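Local coordinates for protein apoptosis regulator Bcl-2 homolog (Fowlpox virus, PDB 5TZP) that inhibits apoptosis of the host cell by sequestering and inactivating several pro-apoptotic Bcl-2 proteins, among them BAK1 and BAX, at residues Y16-N21 / S132-Q137; I23-I28 / S38-S43; Q80-K85 / T123-S128. All blocks are in the same frame, centred on the assembly; numbering follows the deposited sequence.

Contact 1 of 3, residues Y16-N21 / S132-Q137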
loop_
_atom_site.group_PDB
_atom_site.type_symbol
_atom_site.label_atom_id
_atom_site.label_comp_id
_atom_site.label_asym_id
_atom_site.label_seq_id
_atom_site.Cartn_x
_atom_site.Cartn_y
_atom_site.Cartn_z
ATOM N N TYR A 16 9.099 2.657 -12.740
ATOM C CA TYR A 16 7.735 2.180 -12.654
ATOM C C TYR A 16 7.671 0.715 -12.297
ATOM O O TYR A 16 6.902 0.322 -11.413
ATOM C CB TYR A 16 6.970 2.491 -13.960
ATOM C CG TYR A 16 5.578 1.934 -14.026
ATOM C CD1 TYR A 16 4.498 2.677 -13.655
ATOM C CD2 TYR A 16 5.366 0.615 -14.531
ATOM C CE1 TYR A 16 3.233 2.102 -13.673
ATOM C CE2 TYR A 16 4.117 0.091 -14.655
ATOM C CZ TYR A 16 3.065 0.826 -14.219
ATOM O OH TYR A 16 1.781 0.284 -14.363
ATOM N N TYR A 17 8.460 -0.144 -12.973
ATOM C CA TYR A 17 8.413 -1.574 -12.672
ATOM C C TYR A 17 9.025 -1.915 -11.351
ATOM O O TYR A 17 8.555 -2.829 -10.707
ATOM C CB TYR A 17 9.012 -2.382 -13.822
ATOM C CG TYR A 17 7.966 -2.408 -14.965
ATOM C CD1 TYR A 17 6.742 -3.099 -14.852
ATOM C CD2 TYR A 17 8.169 -1.657 -16.096
ATOM C CE1 TYR A 17 5.802 -3.056 -15.888
ATOM C CE2 TYR A 17 7.214 -1.631 -17.160
ATOM C CZ TYR A 17 6.056 -2.339 -17.020
ATOM O OH TYR A 17 5.143 -2.273 -18.091
ATOM N N ILE A 18 10.036 -1.167 -10.902
ATOM C CA ILE A 18 10.577 -1.405 -9.553
ATOM C C ILE A 18 9.493 -1.179 -8.495
ATOM O O ILE A 18 9.299 -1.974 -7.554
ATOM C CB ILE A 18 11.785 -0.508 -9.306
ATOM C CG1 ILE A 18 13.007 -0.989 -10.134
ATOM C CG2 ILE A 18 12.100 -0.481 -7.832
ATOM C CD1 ILE A 18 14.093 0.002 -10.259
ATOM N N ALA A 19 8.697 -0.121 -8.681
ATOM C CA ALA A 19 7.571 0.114 -7.763
ATOM C C ALA A 19 6.484 -0.945 -7.905
ATOM O O ALA A 19 6.036 -1.554 -6.927
ATOM C CB ALA A 19 6.989 1.504 -7.997
ATOM N N LEU A 20 6.002 -1.133 -9.138
ATOM C CA LEU A 20 4.868 -2.026 -9.377
ATOM C C LEU A 20 5.167 -3.439 -8.929
ATOM O O LEU A 20 4.342 -4.080 -8.329
ATOM C CB LEU A 20 4.494 -1.987 -10.856
ATOM C CG LEU A 20 3.370 -2.968 -11.244
ATOM C CD1 LEU A 20 2.085 -2.557 -10.557
ATOM C CD2 LEU A 20 3.184 -3.021 -12.732
ATOM N N ASN A 21 6.341 -3.966 -9.286
ATOM C CA ASN A 21 6.624 -5.380 -9.014
ATOM C C ASN A 21 6.634 -5.679 -7.513
ATOM O O ASN A 21 6.198 -6.732 -7.094
ATOM C CB ASN A 21 7.957 -5.746 -9.663
ATOM C CG ASN A 21 8.266 -7.192 -9.586
ATOM O OD1 ASN A 21 9.142 -7.563 -8.829
ATOM N ND2 ASN A 21 7.557 -8.025 -10.347
ATOM N N SER A 132 10.936 11.579 -8.158
ATOM C CA SER A 132 12.275 11.959 -7.722
ATOM C C SER A 132 12.523 11.593 -6.271
ATOM O O SER A 132 13.608 11.110 -5.898
ATOM C CB SER A 132 12.424 13.466 -7.943
ATOM O OG SER A 132 12.614 13.629 -9.312
ATOM N N TRP A 133 11.495 11.754 -5.416
ATOM C CA TRP A 133 11.595 11.313 -4.015
ATOM C C TRP A 133 11.899 9.830 -3.928
ATOM O O TRP A 133 12.797 9.414 -3.196
ATOM C CB TRP A 133 10.298 11.669 -3.234
ATOM C CG TRP A 133 10.289 11.280 -1.816
ATOM C CD1 TRP A 133 10.634 12.042 -0.790
ATOM C CD2 TRP A 133 9.891 10.012 -1.271
ATOM N NE1 TRP A 133 10.471 11.364 0.401
ATOM C CE2 TRP A 133 10.020 10.101 0.137
ATOM C CE3 TRP A 133 9.386 8.845 -1.828
ATOM C CZ2 TRP A 133 9.725 9.018 0.979
ATOM C CZ3 TRP A 133 9.061 7.785 -0.979
ATOM C CH2 TRP A 133 9.220 7.876 0.388
ATOM N N PHE A 134 11.182 9.020 -4.694
ATOM C CA PHE A 134 11.358 7.565 -4.664
ATOM C C PHE A 134 12.730 7.144 -5.122
ATOM O O PHE A 134 13.389 6.329 -4.451
ATOM C CB PHE A 134 10.235 6.933 -5.470
ATOM C CG PHE A 134 10.220 5.426 -5.478
ATOM C CD1 PHE A 134 10.015 4.695 -4.313
ATOM C CD2 PHE A 134 10.417 4.732 -6.630
ATOM C CE1 PHE A 134 9.890 3.267 -4.397
ATOM C CE2 PHE A 134 10.346 3.339 -6.677
ATOM C CZ PHE A 134 10.090 2.630 -5.563
ATOM N N ILE A 135 13.208 7.721 -6.220
ATOM C CA ILE A 135 14.555 7.403 -6.676
ATOM C C ILE A 135 15.569 7.816 -5.627
ATOM O O ILE A 135 16.548 7.093 -5.332
ATOM C CB ILE A 135 14.811 8.112 -8.032
ATOM C CG1 ILE A 135 13.881 7.523 -9.092
ATOM C CG2 ILE A 135 16.292 8.021 -8.413
ATOM C CD1 ILE A 135 13.814 8.379 -10.355
ATOM N N ASP A 136 15.364 8.959 -5.007
ATOM C CA ASP A 136 16.322 9.467 -4.022
ATOM C C ASP A 136 16.354 8.660 -2.731
ATOM O O ASP A 136 17.353 8.681 -1.993
ATOM C CB ASP A 136 16.028 10.949 -3.784
ATOM C CG ASP A 136 16.980 11.549 -2.844
ATOM O OD1 ASP A 136 18.156 11.697 -3.269
ATOM O OD2 ASP A 136 16.548 11.740 -1.687
ATOM N N GLN A 137 15.273 7.953 -2.425
ATOM C CA GLN A 137 15.183 6.980 -1.371
ATOM C C GLN A 137 15.939 5.705 -1.701
ATOM O O GLN A 137 15.939 4.759 -0.919
ATOM C CB GLN A 137 13.739 6.634 -1.073
ATOM C CG GLN A 137 12.951 7.758 -0.320
ATOM C CD GLN A 137 13.542 8.035 1.018
ATOM O OE1 GLN A 137 13.609 7.136 1.851
ATOM N NE2 GLN A 137 13.929 9.273 1.268
#
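Phe134 reaches from helix 115-136 to Ala19 and Ile18 on helix 14-32, and its ring alone carries that side of the contact. The two backbones stay well apart, with the CA atoms of Ala19 and Phe134 separated by 8.9 Å, a gap spanned by one long, flat side chain. Followed outward, Phe134 leaves its helix with CB directed at the partner. The next bond places CG anti to the backbone N (chi1 -177°), which carries the ring straight out across the gap. CB and CG themselves stop short of the other helix; the far end of the ring does the touching. CE2 comes first, lying 4.0 Å from Ala19 CB. CZ, at the tip, meets the same methyl at 4.1 Å and comes within 4.2 Å of Ala19 CA, so the outer ring bond rests on the alanine. CZ also approaches Ile18 CG2, the branch methyl of that isoleucine, at 4.3 Å. Both methyls come in obliquely to the ring.

The residue types fit this division of labour. Alanine keeps the surface of helix 14-32 low enough for an aromatic ring to come close to its backbone, while the beta-branched isoleucine offers a methyl beside the ring tip. Everything that meets here is carbon, so the contact relies on dispersion and on removal of apolar surface from water, and the area buried is a modest 94 Å².

Around this pair, Trp140 meets the Phe134 ring edge-to-face and donates its indole N-H to Ile18 O. In this all-helical Bcl-2 fold, helix 115-136 thus lies against the early turns of the N-terminal helix 14-32, with Thr15 also touching Phe134 and the loop residue Tyr139 lying against Ile18.

Contact 2 of 3, residues I23-I28 / S38-S43. With EDO (1,2-ethanediol), chain E; SO4 (sulfate ion), chain O.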
loop_
_atom_site.group_PDB
_atom_site.type_symbol
_atom_site.label_atom_id
_atom_site.label_comp_id
_atom_site.label_asym_id
_atom_site.label_seq_id
_atom_site.Cartn_x
_atom_site.Cartn_y
_atom_site.Cartn_z
ATOM N N ILE A 23 4.909 -3.919 -5.099
ATOM C CA ILE A 23 3.548 -3.781 -4.597
ATOM C C ILE A 23 2.687 -4.972 -5.014
ATOM O O ILE A 23 1.964 -5.571 -4.196
ATOM C CB ILE A 23 2.960 -2.468 -5.119
ATOM C CG1 ILE A 23 3.697 -1.265 -4.529
ATOM C CG2 ILE A 23 1.450 -2.422 -4.781
ATOM C CD1 ILE A 23 3.491 0.037 -5.236
ATOM N N GLN A 24 2.714 -5.310 -6.299
ATOM C CA GLN A 24 1.841 -6.371 -6.808
ATOM C C GLN A 24 2.217 -7.727 -6.234
ATOM O O GLN A 24 1.345 -8.499 -5.828
ATOM C CB GLN A 24 1.855 -6.387 -8.325
ATOM C CG GLN A 24 0.727 -7.244 -8.906
ATOM C CD GLN A 24 0.470 -7.062 -10.349
ATOM O OE1 GLN A 24 1.222 -6.396 -11.041
ATOM N NE2 GLN A 24 -0.526 -7.728 -10.864
ATOM N N ASN A 25 3.525 -8.029 -6.089
ATOM C CA ASN A 25 3.906 -9.294 -5.442
ATOM C C ASN A 25 3.412 -9.340 -4.002
ATOM O O ASN A 25 2.956 -10.405 -3.567
ATOM C CB ASN A 25 5.398 -9.543 -5.588
ATOM C CG ASN A 25 5.683 -10.206 -6.885
ATOM O OD1 ASN A 25 5.327 -11.343 -7.078
ATOM N ND2 ASN A 25 6.361 -9.505 -7.775
ATOM N N TYR A 26 3.498 -8.241 -3.229
ATOM C CA TYR A 26 2.983 -8.262 -1.858
ATOM C C TYR A 26 1.484 -8.554 -1.868
ATOM O O TYR A 26 0.989 -9.391 -1.104
ATOM C CB TYR A 26 3.328 -6.978 -1.090
ATOM C CG TYR A 26 2.663 -7.006 0.258
ATOM C CD1 TYR A 26 3.024 -7.938 1.190
ATOM C CD2 TYR A 26 1.573 -6.249 0.500
ATOM C CE1 TYR A 26 2.325 -8.068 2.420
ATOM C CE2 TYR A 26 0.873 -6.396 1.702
ATOM C CZ TYR A 26 1.255 -7.293 2.591
ATOM O OH TYR A 26 0.537 -7.483 3.764
ATOM N N ILE A 27 0.721 -7.876 -2.731
ATOM C CA ILE A 27 -0.727 -8.067 -2.735
ATOM C C ILE A 27 -1.048 -9.507 -3.133
ATOM O O ILE A 27 -1.933 -10.158 -2.547
ATOM C CB ILE A 27 -1.401 -7.035 -3.639
ATOM C CG1 ILE A 27 -1.276 -5.664 -2.975
ATOM C CG2 ILE A 27 -2.878 -7.373 -3.830
ATOM C CD1 ILE A 27 -1.805 -4.498 -3.774
ATOM N N ILE A 28 -0.306 -10.087 -4.081
ATOM C CA ILE A 28 -0.479 -11.512 -4.418
ATOM C C ILE A 28 -0.204 -12.397 -3.199
ATOM O O ILE A 28 -0.976 -13.326 -2.928
ATOM C CB ILE A 28 0.405 -11.842 -5.619
ATOM C CG1 ILE A 28 -0.149 -11.159 -6.886
ATOM C CG2 ILE A 28 0.430 -13.380 -5.792
ATOM C CD1 ILE A 28 0.845 -11.179 -7.986
ATOM N N SER A 38 10.698 -14.269 -3.533
ATOM C CA SER A 38 11.667 -14.644 -4.569
ATOM C C SER A 38 11.364 -14.063 -5.934
ATOM O O SER A 38 12.235 -14.152 -6.854
ATOM C CB SER A 38 11.759 -16.158 -4.619
ATOM O OG SER A 38 10.663 -16.677 -5.287
ATOM N N PHE A 39 10.253 -13.372 -6.079
ATOM C CA PHE A 39 9.908 -12.778 -7.340
ATOM C C PHE A 39 10.263 -11.325 -7.420
ATOM O O PHE A 39 10.004 -10.696 -8.444
ATOM C CB PHE A 39 8.417 -12.978 -7.670
ATOM C CG PHE A 39 8.057 -14.422 -7.805
ATOM C CD1 PHE A 39 8.364 -15.137 -8.954
ATOM C CD2 PHE A 39 7.503 -15.119 -6.764
ATOM C CE1 PHE A 39 8.062 -16.467 -9.074
ATOM C CE2 PHE A 39 7.195 -16.445 -6.870
ATOM C CZ PHE A 39 7.484 -17.137 -8.042
ATOM N N VAL A 40 10.805 -10.751 -6.368
ATOM C CA VAL A 40 11.230 -9.343 -6.351
ATOM C C VAL A 40 12.745 -9.243 -6.301
ATOM O O VAL A 40 13.418 -10.172 -5.912
ATOM C CB VAL A 40 10.576 -8.551 -5.197
ATOM C CG1 VAL A 40 9.071 -8.648 -5.219
ATOM C CG2 VAL A 40 11.099 -8.974 -3.864
ATOM N N ILE A 41 13.278 -8.086 -6.704
ATOM C CA ILE A 41 14.718 -7.908 -6.656
ATOM C C ILE A 41 15.187 -7.707 -5.203
ATOM O O ILE A 41 16.159 -8.319 -4.753
ATOM C CB ILE A 41 15.117 -6.748 -7.582
ATOM C CG1 ILE A 41 14.810 -7.096 -9.069
ATOM C CG2 ILE A 41 16.600 -6.363 -7.341
ATOM C CD1 ILE A 41 15.016 -5.878 -9.979
ATOM N N ASP A 42 14.510 -6.828 -4.455
ATOM C CA ASP A 42 14.948 -6.375 -3.139
ATOM C C ASP A 42 14.183 -7.147 -2.066
ATOM O O ASP A 42 13.168 -6.689 -1.515
ATOM C CB ASP A 42 14.759 -4.858 -3.037
ATOM C CG ASP A 42 15.346 -4.303 -1.760
ATOM O OD1 ASP A 42 15.726 -5.058 -0.845
ATOM O OD2 ASP A 42 15.337 -3.033 -1.665
ATOM N N SER A 43 14.694 -8.344 -1.759
ATOM C CA SER A 43 13.999 -9.219 -0.809
ATOM C C SER A 43 14.039 -8.681 0.624
ATOM O O SER A 43 13.089 -8.869 1.365
ATOM C CB SER A 43 14.594 -10.630 -0.876
ATOM O OG SER A 43 14.713 -11.068 -2.227
HETATM C C1 EDO E . 11.348 -4.565 -6.275
HETATM O O1 EDO E . 12.636 -4.970 -5.674
HETATM C C2 EDO E . 11.396 -4.813 -7.761
HETATM O O2 EDO E . 11.466 -6.244 -8.006
HETATM S S SO4 O . -2.303 -8.081 -14.154
HETATM O O1 SO4 O . -3.754 -8.363 -14.020
HETATM O O2 SO4 O . -1.759 -8.715 -15.397
HETATM O O3 SO4 O . -1.713 -8.650 -12.958
HETATM O O4 SO4 O . -2.035 -6.630 -14.219
#
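Asn25, on helix 14-32, faces Phe39 at the end of a short 3-10 turn, their CA atoms 7.2 Å apart, so the connection to helix 43-68 folds back close along the first helix. Of the Asn25 amide, OD1 lies 3.5 Å from Phe39 CB. The amide and ring planes are nearly parallel, but the oxygen comes in obliquely at CB, the root of the ring. The ring leads away from the helix, and Arg36 makes a cation-pi contact with it. Val40 slides past Asn25 in the opposite direction; its CG1, set beside the backbone N and anti to the carbonyl carbon (chi1 -55°), packs 3.8 Å from Asn25 CB.

Asparagine suits this place because both ends of its amide are used within the chain. OD1 accepts from Arg36 NH2, and ND2 donates to Asn21 O one helical turn earlier, which fixes the rotation of the group. Beyond Val40 two backbone N-H groups turn to an ethanediol, probably from the crystallisation liquor. Ile41 N donates to its O2 at 2.9 Å, the straighter bond (N-H...O 166°). Asp42 N donates to O1 at 2.9 Å (150°).

Asp42 then caps helix 43-68, with Ser45 and Arg144 as further carboxylate partners. The loop covers one flank of helix 14-32, Val40 touching Tyr46 of helix 43-68, while Ile23 and Tyr26 touch helix 88-105 through Ile95.

Contact 3 of 3, residues Q80-K85 / T123-S128. With SO4 (sulfate ion), chain N.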
loop_
_atom_site.group_PDB
_atom_site.type_symbol
_atom_site.label_atom_id
_atom_site.label_comp_id
_atom_site.label_asym_id
_atom_site.label_seq_id
_atom_site.Cartn_x
_atom_site.Cartn_y
_atom_site.Cartn_z
ATOM N N GLN A 80 -6.033 10.585 -2.283
ATOM C CA GLN A 80 -6.183 11.506 -1.151
ATOM C C GLN A 80 -4.961 11.440 -0.253
ATOM O O GLN A 80 -4.456 12.521 0.169
ATOM C CB GLN A 80 -7.443 11.163 -0.373
ATOM C CG GLN A 80 -8.749 11.665 -1.054
ATOM C CD GLN A 80 -10.015 11.140 -0.327
ATOM O OE1 GLN A 80 -9.998 10.118 0.403
ATOM N NE2 GLN A 80 -11.125 11.729 -0.645
ATOM N N VAL A 81 -4.507 10.235 0.089
ATOM C CA VAL A 81 -3.396 10.125 1.042
ATOM C C VAL A 81 -2.186 10.894 0.527
ATOM O O VAL A 81 -1.474 11.551 1.299
ATOM C CB VAL A 81 -3.073 8.668 1.298
ATOM C CG1 VAL A 81 -1.834 8.538 2.201
ATOM C CG2 VAL A 81 -4.228 7.885 1.908
ATOM N N LEU A 82 -1.898 10.772 -0.766
ATOM C CA LEU A 82 -0.692 11.327 -1.391
ATOM C C LEU A 82 -0.878 12.664 -2.068
ATOM O O LEU A 82 0.022 13.088 -2.789
ATOM C CB LEU A 82 -0.185 10.312 -2.404
ATOM C CG LEU A 82 0.187 8.999 -1.792
ATOM C CD1 LEU A 82 0.616 8.053 -2.852
ATOM C CD2 LEU A 82 1.299 9.119 -0.768
ATOM N N GLU A 83 -1.979 13.386 -1.833
ATOM C CA GLU A 83 -2.193 14.596 -2.594
ATOM C C GLU A 83 -1.126 15.641 -2.345
ATOM O O GLU A 83 -0.724 16.364 -3.278
ATOM C CB GLU A 83 -3.575 15.212 -2.279
ATOM C CG GLU A 83 -3.904 16.411 -3.192
ATOM C CD GLU A 83 -5.318 16.905 -3.071
ATOM O OE1 GLU A 83 -6.117 16.274 -2.316
ATOM O OE2 GLU A 83 -5.589 17.928 -3.764
ATOM N N ASP A 84 -0.680 15.777 -1.086
ATOM C CA ASP A 84 0.207 16.873 -0.688
ATOM C C ASP A 84 1.560 16.432 -0.202
ATOM O O ASP A 84 2.479 17.257 -0.225
ATOM C CB ASP A 84 -0.356 17.720 0.493
ATOM C CG ASP A 84 -1.627 18.425 0.150
ATOM O OD1 ASP A 84 -1.972 18.574 -1.071
ATOM O OD2 ASP A 84 -2.305 18.859 1.122
ATOM N N LYS A 85 1.678 15.236 0.353
ATOM C CA LYS A 85 2.981 14.777 0.789
ATOM C C LYS A 85 3.051 13.270 0.848
ATOM O O LYS A 85 2.024 12.572 0.947
ATOM C CB LYS A 85 3.377 15.344 2.134
ATOM C CG LYS A 85 2.810 14.729 3.254
ATOM C CD LYS A 85 3.595 15.073 4.542
ATOM C CE LYS A 85 2.891 14.410 5.736
ATOM N NZ LYS A 85 3.309 14.774 7.120
ATOM N N THR A 123 1.038 2.534 -7.709
ATOM C CA THR A 123 2.276 2.929 -8.381
ATOM C C THR A 123 2.122 4.312 -9.017
ATOM O O THR A 123 2.978 5.176 -8.895
ATOM C CB THR A 123 2.622 1.873 -9.436
ATOM O OG1 THR A 123 2.822 0.613 -8.764
ATOM C CG2 THR A 123 3.862 2.227 -10.171
ATOM N N ASP A 124 1.025 4.522 -9.731
ATOM C CA ASP A 124 0.777 5.787 -10.429
ATOM C C ASP A 124 0.655 6.927 -9.442
ATOM O O ASP A 124 1.154 8.037 -9.685
ATOM C CB ASP A 124 -0.502 5.714 -11.242
ATOM C CG ASP A 124 -0.382 4.866 -12.483
ATOM O OD1 ASP A 124 0.694 4.556 -12.918
ATOM O OD2 ASP A 124 -1.475 4.503 -13.003
ATOM N N ALA A 125 -0.001 6.687 -8.303
ATOM C CA ALA A 125 -0.156 7.743 -7.296
ATOM C C ALA A 125 1.184 8.133 -6.686
ATOM O O ALA A 125 1.416 9.322 -6.393
ATOM C CB ALA A 125 -1.121 7.295 -6.195
ATOM N N ILE A 126 2.079 7.177 -6.460
ATOM C CA ILE A 126 3.428 7.470 -5.997
ATOM C C ILE A 126 4.213 8.216 -7.046
ATOM O O ILE A 126 4.790 9.311 -6.788
ATOM C CB ILE A 126 4.150 6.204 -5.579
ATOM C CG1 ILE A 126 3.429 5.635 -4.354
ATOM C CG2 ILE A 126 5.612 6.523 -5.223
ATOM C CD1 ILE A 126 3.975 4.292 -3.883
ATOM N N LEU A 127 4.244 7.683 -8.259
ATOM C CA LEU A 127 5.221 8.183 -9.256
ATOM C C LEU A 127 4.745 9.415 -10.009
ATOM O O LEU A 127 5.572 10.169 -10.513
ATOM C CB LEU A 127 5.706 7.070 -10.167
ATOM C CG LEU A 127 6.378 5.898 -9.492
ATOM C CD1 LEU A 127 6.675 4.853 -10.532
ATOM C CD2 LEU A 127 7.633 6.293 -8.733
ATOM N N SER A 128 3.437 9.683 -10.006
ATOM C CA SER A 128 2.974 10.870 -10.692
ATOM C C SER A 128 3.474 12.145 -10.041
ATOM O O SER A 128 3.707 13.151 -10.751
ATOM C CB SER A 128 1.463 10.882 -10.864
ATOM O OG SER A 128 0.881 10.945 -9.596
HETATM S S SO4 N . -14.576 11.090 1.163
HETATM O O1 SO4 N . -15.432 10.247 0.310
HETATM O O2 SO4 N . -15.229 11.600 2.402
HETATM O O3 SO4 N . -14.280 12.261 0.310
HETATM O O4 SO4 N . -13.379 10.280 1.547
#
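Leu82 of the BH1 motif packs against Ala125 of BH2 and its neighbour Ile126, joining the end of helix 74-81 to helix 115-136 in the Bcl-2 fold, where BH1 and BH2 help form the groove that receives BH3 helices. Among side chains the contact is apolar and rests on a single methyl. Leu82 CD1 lies 3.8 Å from Ala125 CB and 4.0 Å from Ile126 CG1. The same CD1 rests on the peptide between them, 3.8 Å from Ala125 O. Alanine lets the leucine approach closely, the CA atoms of Leu82 and Ala125 being 6.9 Å apart. Although CB of Ile126 points away, its chi1 of -66° swings CG1 beside its own backbone N, on the side where the leucine methyl arrives. Leu82 also touches Ile94, so the leucine just past helix 74-81 lies against both helix 115-136 and helix 88-105.

Polar bonds lie around this patch. Where the chain leaves helical geometry, Leu82 O accepts from Tyr130 OH, a second tie to helix 115-136. Gln80 OE1 bonds to the backbone of the bound BH3 peptide, while NE2 makes weak bonds to a sulfate, probably from the crystallisation liquor, that the peptide also holds. An amide suits that place, able to accept and donate at once.

Within helix 115-136, Asp124 O accepts twice from Ser128: N at 2.8 Å and OG at 2.9 Å, from opposite faces of the carbonyl plane.

Overall arrangement
Two helices tie the three contacts together: helix 14-32 serves contacts 1 and 2, and helix 115-136 serves contacts 1 and 3. The centre of contact 1 lies about 14 Å from that of contact 2 and about 12 Å from that of contact 3. Contacts 2 and 3 sit on opposite sides of the chain's centre, their centres about 20 Å apart. Thr123 bridges the set: its CG2 lies 3.6 Å from Tyr16 CE1 and its OG1 3.6 Å from Ile23 CD1. Contact 3 borders the bound BH3 peptide, where Val81 packs on the peptide backbone; contact 1 joins two helices of the bundle, and contact 2 joins a helix to the loop that follows it.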